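Local coordinates for putative oxidoreductase (Gluconobacter oxydans, PDB 3WJ7), which belongs to the extended short-chain dehydrogenase/reductase family and probably reduces carbonyl compounds with a nicotinamide coenzyme, at residues L17-T22 against K79-V84; G26-R31 against H219-A224. All coordinates share one frame; numbering follows the deposited sequence.

The two contacts lie side by side in the Rossmann-type domain, their centres about 12 Å apart. Contact 1 pairs the end of strand 15-18 with strand 78-83 in the main sheet; contact 2 packs helix 24-35, the element right after that first strand, against helix 220-233. Along the chain the order is 17-22, 26-31, 79-84, 219-224, so the two pairings interleave. They also touch directly: V84 CG1 packs 3.9 Å from G26 N, and F82 CD1 lies 4.2 Å from V29 CG1. Strand 15-18, the glycine-rich turn and helix 24-35 are consecutive, the part that in this family typically binds the coenzyme; strand 78-83 and helix 220-233 pack beside it.

Contact 1 of 2, residues L17-T22 against K79-V84; sequences LVTGAT and KILFHV
L17 and F82 sit in a parallel strand pair joined by three backbone hydrogen bonds, which engage L17 N and O, T19 N, and F82 N and O. L17 N gives its hydrogen to I80 O (2.8 Å), L17 O takes one from F82 N, and F82 O takes one from T19 N (3.0 Å). V18, whose own N and O face the other way, is paired with backbone atoms of R41 and L43 in strand 39-44. On one side of the sheet L17 and L81 lie alongside each other, CD2 to CD1 at 3.8 Å, with L109 of helix 95-115 against L81. On the other side the CB atoms of V18 and F82 meet, and L33 of helix 24-35 packs on both.

T19 adds its side chain to the pairing. Its OG1 stands between backbone N and carbonyl carbon (chi1 66°), which brings it to the edge of the H83 imidazole, in the ring plane, 2.9 Å from ND1; the proton of that hydrogen bond could come from either partner. A hydrogen bond to V84 O is possible but unsettled. At the ring's far nitrogen, H83 NE2 bonds T106 OG1. T19 and G20 open the sequence TGATGFVG, the TGxxGxxG dinucleotide-binding motif of the extended SDR Rossmann fold.

Contact 2 of 2, residues G26-R31 against H219-A224; sequences GSAVAR and HVDDVA
A28 and V29 of helix 26-31 face A224 of helix 220-224 where the two axes come within 8.4 Å, crossing at -58°; V29 CA and A224 CA are just 4.3 Å apart. Such close backbones go with the small side chains at the crossing. The methyl of A224 points toward the first helix and rests on its backbone, with A224 CB 3.4 Å from A28 O, while the two alanine methyls meet at 4.0 Å. V29 closes the flank: CG1 is anti to the backbone N (chi1 160°), which leaves CG2 anti to the carbonyl carbon and 3.7 Å from A224 CA. Toward the start of the second helix, V220 brings CG2 to A28 CB at 4.1 Å, and D221 OD1 approaches the same methyl at a similar distance. The A28 methyl thus meets V220, D221 and A224, all in van der Waals contact. The R31 guanidinium may feel some attraction to D221, yet NH1 and OD1 do not touch.

H219 is the N-cap of the second helix. Its ND1 accepts from D221 N (3.0 Å), with the donor almost exactly in the imidazole plane, and its carbonyl O accepts from both D222 N and V223 N. The ring's other nitrogen, NE2, bonds D330 OD2, and D222 forms a salt bridge with R322.

Beyond 26-31 at its two ends, F24 and V25 before it and V32 after it meet V220, V223 and A224 respectively. Helix 24-35 leads on from strand 15-18 and helix 220-233 directly from strand 214-219, while V220 stays tied by a backbone hydrogen bond to V185, at the end of the adjacent strand 176-185.

Contact 1 of 2, residues L17-T22 against K79-V84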
# COMPACT_ATOMS: atom_id res chain seq x y z
N LEU A 17 -30.24 12.91 8.65
CA LEU A 17 -29.17 11.97 9.05
C LEU A 17 -27.80 12.63 8.82
O LEU A 17 -27.53 13.07 7.71
CB LEU A 17 -29.25 10.65 8.26
CG LEU A 17 -28.12 9.60 8.39
CD1 LEU A 17 -28.08 8.92 9.76
CD2 LEU A 17 -28.25 8.51 7.33
N VAL A 18 -26.96 12.72 9.85
CA VAL A 18 -25.57 13.14 9.64
C VAL A 18 -24.64 12.01 9.97
O VAL A 18 -24.86 11.33 10.94
CB VAL A 18 -25.15 14.47 10.33
CG1 VAL A 18 -26.26 15.14 11.13
CG2 VAL A 18 -23.85 14.32 11.12
N THR A 19 -23.63 11.77 9.14
CA THR A 19 -22.64 10.73 9.44
C THR A 19 -21.41 11.46 9.89
O THR A 19 -21.35 12.67 9.70
CB THR A 19 -22.22 9.94 8.20
OG1 THR A 19 -21.52 10.82 7.30
CG2 THR A 19 -23.44 9.33 7.53
N GLY A 20 -20.43 10.75 10.44
CA GLY A 20 -19.24 11.39 10.95
C GLY A 20 -19.42 12.41 12.08
O GLY A 20 -18.56 13.27 12.28
N ALA A 21 -20.49 12.27 12.87
CA ALA A 21 -20.83 13.26 13.88
C ALA A 21 -19.93 13.30 15.10
O ALA A 21 -19.94 14.28 15.83
CB ALA A 21 -22.27 13.09 14.30
N THR A 22 -19.14 12.25 15.33
CA THR A 22 -18.15 12.25 16.43
C THR A 22 -16.87 13.01 16.06
O THR A 22 -16.08 13.37 16.93
CB THR A 22 -17.80 10.82 16.86
OG1 THR A 22 -17.28 10.10 15.72
CG2 THR A 22 -19.06 10.09 17.30
N LYS A 79 -35.09 12.52 5.15
CA LYS A 79 -35.31 13.42 4.03
C LYS A 79 -33.98 13.98 3.49
O LYS A 79 -33.84 14.25 2.28
CB LYS A 79 -36.24 14.56 4.50
CG LYS A 79 -36.37 15.75 3.53
CD LYS A 79 -37.14 16.92 4.15
CE LYS A 79 -37.64 17.90 3.09
NZ LYS A 79 -37.53 19.32 3.54
N ILE A 80 -33.05 14.21 4.43
CA ILE A 80 -31.80 14.95 4.20
C ILE A 80 -30.60 14.24 4.86
O ILE A 80 -30.65 13.79 6.03
CB ILE A 80 -31.86 16.37 4.78
CG1 ILE A 80 -32.86 17.26 4.01
CG2 ILE A 80 -30.50 17.04 4.76
CD1 ILE A 80 -33.49 18.29 4.93
N LEU A 81 -29.55 14.14 4.07
CA LEU A 81 -28.34 13.49 4.45
C LEU A 81 -27.16 14.46 4.30
O LEU A 81 -26.94 15.07 3.24
CB LEU A 81 -28.12 12.25 3.59
CG LEU A 81 -26.72 11.65 3.78
CD1 LEU A 81 -26.53 11.12 5.21
CD2 LEU A 81 -26.46 10.55 2.77
N PHE A 82 -26.45 14.61 5.42
CA PHE A 82 -25.12 15.22 5.49
C PHE A 82 -24.08 14.11 5.64
O PHE A 82 -24.01 13.47 6.69
CB PHE A 82 -25.03 16.16 6.68
CG PHE A 82 -25.80 17.39 6.50
CD1 PHE A 82 -25.19 18.55 6.06
CD2 PHE A 82 -27.18 17.41 6.74
CE1 PHE A 82 -25.93 19.74 5.88
CE2 PHE A 82 -27.92 18.57 6.55
CZ PHE A 82 -27.30 19.74 6.13
N HIS A 83 -23.28 13.89 4.62
CA HIS A 83 -22.22 12.88 4.70
C HIS A 83 -20.94 13.57 5.08
O HIS A 83 -20.35 14.23 4.25
CB HIS A 83 -22.01 12.17 3.36
CG HIS A 83 -20.94 11.11 3.41
ND1 HIS A 83 -20.50 10.56 4.60
CD2 HIS A 83 -20.24 10.49 2.43
CE1 HIS A 83 -19.57 9.66 4.34
NE2 HIS A 83 -19.40 9.60 3.03
N VAL A 84 -20.52 13.46 6.31
CA VAL A 84 -19.23 14.02 6.68
C VAL A 84 -18.21 12.90 7.02
O VAL A 84 -18.53 11.98 7.75
CB VAL A 84 -19.35 14.98 7.87
CG1 VAL A 84 -18.01 15.70 8.09
CG2 VAL A 84 -20.51 15.96 7.68

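Contact 2 of 2, residues G26-R31 against H219-A224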
# COMPACT_ATOMS: atom_id res chain seq x y z
N GLY A 26 -17.93 16.98 11.74
CA GLY A 26 -19.21 16.32 11.89
C GLY A 26 -19.98 16.84 13.10
O GLY A 26 -21.19 17.16 13.02
N SER A 27 -19.29 16.95 14.23
CA SER A 27 -20.08 17.40 15.37
C SER A 27 -20.39 18.87 15.32
O SER A 27 -21.44 19.31 15.80
CB SER A 27 -19.49 16.98 16.71
OG SER A 27 -18.40 17.77 17.04
N ALA A 28 -19.52 19.66 14.72
CA ALA A 28 -19.85 21.05 14.67
C ALA A 28 -21.01 21.28 13.69
O ALA A 28 -21.88 22.11 13.93
CB ALA A 28 -18.65 21.89 14.34
N VAL A 29 -21.04 20.49 12.61
CA VAL A 29 -22.12 20.52 11.65
C VAL A 29 -23.41 20.13 12.38
O VAL A 29 -24.45 20.78 12.24
CB VAL A 29 -21.81 19.61 10.44
CG1 VAL A 29 -23.09 19.24 9.67
CG2 VAL A 29 -20.89 20.34 9.49
N ALA A 30 -23.34 19.08 13.20
CA ALA A 30 -24.51 18.61 13.92
C ALA A 30 -25.11 19.71 14.80
O ALA A 30 -26.32 19.92 14.74
CB ALA A 30 -24.17 17.39 14.76
N ARG A 31 -24.27 20.40 15.58
CA ARG A 31 -24.74 21.45 16.49
C ARG A 31 -25.51 22.51 15.71
O ARG A 31 -26.59 22.92 16.12
CB ARG A 31 -23.59 22.11 17.29
CG ARG A 31 -23.01 21.24 18.41
CD ARG A 31 -21.71 21.80 19.00
NE ARG A 31 -20.80 20.69 19.30
CZ ARG A 31 -19.60 20.47 18.73
NH1 ARG A 31 -19.06 21.31 17.85
NH2 ARG A 31 -18.90 19.39 19.08
N HIS A 219 -12.49 28.78 10.20
CA HIS A 219 -13.07 28.44 11.48
C HIS A 219 -13.96 27.22 11.26
O HIS A 219 -14.72 27.18 10.30
CB HIS A 219 -13.86 29.61 12.05
CG HIS A 219 -14.05 29.53 13.52
ND1 HIS A 219 -14.81 28.54 14.12
CD2 HIS A 219 -13.54 30.28 14.53
CE1 HIS A 219 -14.74 28.68 15.43
NE2 HIS A 219 -13.99 29.73 15.71
N VAL A 220 -13.84 26.24 12.14
CA VAL A 220 -14.64 25.03 12.12
C VAL A 220 -16.13 25.34 12.16
O VAL A 220 -16.94 24.67 11.49
CB VAL A 220 -14.25 24.06 13.27
CG1 VAL A 220 -14.78 24.54 14.61
CG2 VAL A 220 -14.79 22.66 13.03
N ASP A 221 -16.51 26.37 12.91
CA ASP A 221 -17.93 26.79 13.01
C ASP A 221 -18.42 27.44 11.72
O ASP A 221 -19.60 27.46 11.43
CB ASP A 221 -18.16 27.68 14.23
CG ASP A 221 -18.07 26.89 15.55
OD1 ASP A 221 -18.47 25.72 15.54
OD2 ASP A 221 -17.60 27.42 16.59
N ASP A 222 -17.49 27.95 10.94
CA ASP A 222 -17.84 28.53 9.67
C ASP A 222 -18.02 27.47 8.64
O ASP A 222 -18.90 27.61 7.81
CB ASP A 222 -16.80 29.55 9.23
CG ASP A 222 -16.90 30.81 10.02
OD1 ASP A 222 -18.01 31.09 10.52
OD2 ASP A 222 -15.88 31.49 10.20
N VAL A 223 -17.20 26.41 8.69
CA VAL A 223 -17.43 25.23 7.88
C VAL A 223 -18.83 24.71 8.15
O VAL A 223 -19.60 24.41 7.21
CB VAL A 223 -16.44 24.12 8.25
CG1 VAL A 223 -16.81 22.79 7.60
CG2 VAL A 223 -15.04 24.54 7.86
N ALA A 224 -19.14 24.58 9.44
CA ALA A 224 -20.41 24.03 9.88
C ALA A 224 -21.57 24.83 9.33
O ALA A 224 -22.52 24.28 8.74
CB ALA A 224 -20.46 23.95 11.41